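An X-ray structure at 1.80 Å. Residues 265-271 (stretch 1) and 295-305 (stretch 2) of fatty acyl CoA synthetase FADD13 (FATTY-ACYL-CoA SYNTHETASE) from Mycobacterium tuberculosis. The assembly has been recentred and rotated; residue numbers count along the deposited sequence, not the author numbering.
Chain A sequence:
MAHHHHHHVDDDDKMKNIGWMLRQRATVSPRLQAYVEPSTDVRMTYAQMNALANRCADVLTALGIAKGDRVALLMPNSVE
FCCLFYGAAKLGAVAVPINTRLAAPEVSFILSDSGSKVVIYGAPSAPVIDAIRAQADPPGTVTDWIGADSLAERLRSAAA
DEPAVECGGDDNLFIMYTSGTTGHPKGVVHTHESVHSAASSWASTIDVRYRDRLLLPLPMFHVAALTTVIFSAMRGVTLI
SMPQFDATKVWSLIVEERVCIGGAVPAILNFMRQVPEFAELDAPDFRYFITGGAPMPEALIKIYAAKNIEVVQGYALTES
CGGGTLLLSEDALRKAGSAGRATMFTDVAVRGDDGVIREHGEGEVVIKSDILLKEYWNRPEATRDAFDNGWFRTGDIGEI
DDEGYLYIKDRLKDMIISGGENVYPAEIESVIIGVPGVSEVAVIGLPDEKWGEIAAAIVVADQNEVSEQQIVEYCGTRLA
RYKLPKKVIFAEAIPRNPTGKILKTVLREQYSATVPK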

# COMPACT_ATOMS: atom_id res chain seq x y z
N VAL A 265 8.68 -6.49 -0.12
CA VAL A 265 7.80 -7.00 -1.18
C VAL A 265 8.57 -8.16 -1.83
O VAL A 265 9.79 -8.31 -1.58
CB VAL A 265 7.48 -5.91 -2.23
CG1 VAL A 265 6.60 -4.76 -1.63
CG2 VAL A 265 8.81 -5.40 -2.86
N PRO A 266 7.88 -9.02 -2.59
CA PRO A 266 8.53 -10.22 -3.10
C PRO A 266 9.79 -9.91 -3.89
O PRO A 266 10.78 -10.63 -3.71
CB PRO A 266 7.41 -10.86 -3.93
CG PRO A 266 6.24 -10.55 -3.13
CD PRO A 266 6.43 -9.12 -2.78
N ALA A 267 9.80 -8.84 -4.71
CA ALA A 267 11.03 -8.52 -5.49
C ALA A 267 12.22 -8.33 -4.56
O ALA A 267 13.34 -8.77 -4.87
CB ALA A 267 10.86 -7.25 -6.40
N ILE A 268 12.00 -7.60 -3.48
CA ILE A 268 13.05 -7.26 -2.49
C ILE A 268 13.59 -8.52 -1.89
O ILE A 268 14.79 -8.67 -1.81
CB ILE A 268 12.54 -6.30 -1.35
CG1 ILE A 268 12.58 -4.87 -1.81
CG2 ILE A 268 13.37 -6.41 0.00
CD1 ILE A 268 11.93 -3.87 -0.79
N LEU A 269 12.70 -9.43 -1.47
CA LEU A 269 13.13 -10.64 -0.86
C LEU A 269 13.87 -11.54 -1.86
O LEU A 269 14.79 -12.25 -1.48
CB LEU A 269 11.97 -11.41 -0.28
CG LEU A 269 11.31 -10.72 0.94
CD1 LEU A 269 10.52 -11.74 1.66
CD2 LEU A 269 12.37 -10.10 1.88
N ASN A 270 13.45 -11.51 -3.12
CA ASN A 270 14.15 -12.22 -4.15
C ASN A 270 15.55 -11.64 -4.36
O ASN A 270 16.56 -12.40 -4.40
CB ASN A 270 13.35 -12.15 -5.44
CG ASN A 270 13.88 -13.08 -6.47
OD1 ASN A 270 14.05 -12.68 -7.65
ND2 ASN A 270 14.17 -14.32 -6.06
N PHE A 271 15.68 -10.32 -4.48
CA PHE A 271 17.03 -9.78 -4.63
C PHE A 271 17.93 -10.07 -3.46
O PHE A 271 19.12 -10.37 -3.65
CB PHE A 271 16.98 -8.29 -4.94
CG PHE A 271 16.30 -7.98 -6.24
CD1 PHE A 271 16.60 -8.74 -7.37
CD2 PHE A 271 15.40 -6.94 -6.34
CE1 PHE A 271 15.99 -8.44 -8.60
CE2 PHE A 271 14.77 -6.67 -7.58
CZ PHE A 271 15.07 -7.40 -8.67
N PRO A 295 1.47 -13.06 -3.99
CA PRO A 295 1.96 -14.12 -3.10
C PRO A 295 3.44 -14.48 -3.39
O PRO A 295 3.91 -14.41 -4.53
CB PRO A 295 1.03 -15.29 -3.39
CG PRO A 295 -0.26 -14.63 -3.97
CD PRO A 295 0.32 -13.52 -4.81
N MET A 296 4.17 -14.79 -2.33
CA MET A 296 5.55 -15.18 -2.41
C MET A 296 5.63 -16.56 -3.04
O MET A 296 4.82 -17.42 -2.71
CB MET A 296 6.08 -15.29 -1.00
CG MET A 296 6.40 -14.01 -0.36
SD MET A 296 7.89 -13.41 -1.12
CE MET A 296 9.06 -14.46 -0.26
N PRO A 297 6.62 -16.80 -3.92
CA PRO A 297 6.80 -18.15 -4.47
C PRO A 297 7.28 -19.11 -3.39
O PRO A 297 8.12 -18.70 -2.56
CB PRO A 297 7.88 -17.98 -5.53
CG PRO A 297 8.27 -16.58 -5.55
CD PRO A 297 7.48 -15.81 -4.57
N GLU A 298 6.75 -20.34 -3.40
CA GLU A 298 7.11 -21.37 -2.41
C GLU A 298 8.63 -21.54 -2.28
O GLU A 298 9.14 -21.61 -1.16
CB GLU A 298 6.43 -22.74 -2.69
N ALA A 299 9.35 -21.54 -3.40
CA ALA A 299 10.79 -21.75 -3.35
C ALA A 299 11.46 -20.66 -2.49
O ALA A 299 12.42 -20.90 -1.74
CB ALA A 299 11.37 -21.78 -4.77
N LEU A 300 10.95 -19.44 -2.59
CA LEU A 300 11.55 -18.36 -1.80
C LEU A 300 11.20 -18.50 -0.36
O LEU A 300 12.03 -18.25 0.48
CB LEU A 300 11.10 -16.99 -2.29
CG LEU A 300 12.03 -16.18 -3.12
CD1 LEU A 300 11.39 -14.73 -3.20
CD2 LEU A 300 13.50 -16.20 -2.63
N ILE A 301 9.97 -18.90 -0.05
CA ILE A 301 9.56 -19.09 1.33
C ILE A 301 10.48 -20.13 1.97
O ILE A 301 11.00 -19.96 3.09
CB ILE A 301 8.08 -19.47 1.41
CG1 ILE A 301 7.19 -18.36 0.87
CG2 ILE A 301 7.63 -19.91 2.85
CD1 ILE A 301 5.78 -18.85 0.66
N LYS A 302 10.71 -21.21 1.24
CA LYS A 302 11.51 -22.30 1.77
C LYS A 302 12.96 -21.96 2.03
O LYS A 302 13.54 -22.44 3.00
CB LYS A 302 11.40 -23.52 0.86
CG LYS A 302 10.00 -24.17 0.87
CD LYS A 302 9.98 -25.37 -0.11
CE LYS A 302 9.35 -26.58 0.47
NZ LYS A 302 9.51 -27.73 -0.46
N ILE A 303 13.57 -21.16 1.17
CA ILE A 303 14.98 -20.86 1.37
C ILE A 303 15.16 -19.91 2.56
O ILE A 303 16.08 -20.10 3.36
CB ILE A 303 15.64 -20.37 0.09
CG1 ILE A 303 17.16 -20.32 0.29
CG2 ILE A 303 15.08 -19.08 -0.35
CD1 ILE A 303 17.77 -21.64 0.36
N TYR A 304 14.23 -18.98 2.74
CA TYR A 304 14.22 -18.16 3.91
C TYR A 304 13.96 -18.99 5.15
O TYR A 304 14.68 -18.83 6.16
CB TYR A 304 13.24 -16.95 3.78
CG TYR A 304 13.88 -15.77 3.03
CD1 TYR A 304 13.66 -15.58 1.70
CD2 TYR A 304 14.68 -14.85 3.69
CE1 TYR A 304 14.25 -14.53 1.02
CE2 TYR A 304 15.27 -13.78 3.01
CZ TYR A 304 15.05 -13.63 1.66
OH TYR A 304 15.63 -12.58 1.01
N ALA A 305 13.04 -19.95 5.08
CA ALA A 305 12.80 -20.84 6.21
C ALA A 305 14.05 -21.66 6.61
O ALA A 305 14.26 -21.92 7.78
CB ALA A 305 11.62 -21.72 5.96

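Two helices meet here, with the loop just before the second one joining in. Helix 266-271 follows Val265 at its N-cap position, and helix 298-305 follows Pro297 at its own. Their N-to-C directions differ by 53°, and their axes come no closer than 10.8 Å. That gap leaves room for side chains between them. The backbones draw nearest at the start, where the CA atoms of Pro266 and Met296 are 5.8 Å apart. Further along, the CA atoms of Asn270 and Leu300 are 7.1 Å apart. The contact is small, with 330 Å² buried over both sides.

Met296 lies in the loop before the second helix. Its CA-to-CB bond points sideways, but three successive m rotamers fold the chain so that its end comes nearer the first helix. The sulfur settles against Pro266, with Met296 SD 3.8 Å from Pro266 CB and also 3.8 Å from Pro266 CA. The terminal methyl continues to Leu269, where Met296 CE is 3.6 Å from Leu269 CD1. Pro266 and Leu269 are three residues apart, so they lie on the same side of the helix. The bent methionine spans both. These contacts are apolar and depend on close fit.

Leu300 supplies the next bump. Its CA-to-CB bond points toward the first helix, and its CD1 methyl meets a shallow surface made largely of backbone. Leu300 CD1 is 3.8 Å from Asn270 N, 4.2 Å from Pro266 O and 4.3 Å from Leu269 C. The Asn270 N and Pro266 O atoms already bond to each other within the helix, at 2.9 Å, so the methyl packs beside a satisfied pair. Leu300 CD1 also lies 3.9 Å from Asn270 CB. This CB touches the second stretch although the Asn270 CA-to-CB bond points away overall.

Leu269 has the largest area covered by the other stretch. Its CA-to-CB bond points toward the second stretch, and its side chain is the bump that enters a hollow lined by Met296, Leu300 and Tyr304. Leu269 CB lies 4.2 Å from Met296 CE, 4.5 Å from Leu300 CD1 and 4.1 Å from Tyr304 CE1. Tyr304 is one helical turn beyond Leu300, and its ring reaches back to the first helix.

The one hydrogen bond between the stretches forms at the tip of this ring. Tyr304 OH donates to Leu269 O over a short 2.6 Å. The acceptor lies at the ring edge, near the ring plane, where the phenol hydroxyl can readily direct its hydrogen. Thus a polar bond anchors one end of the contact, while apolar packing fills the rest.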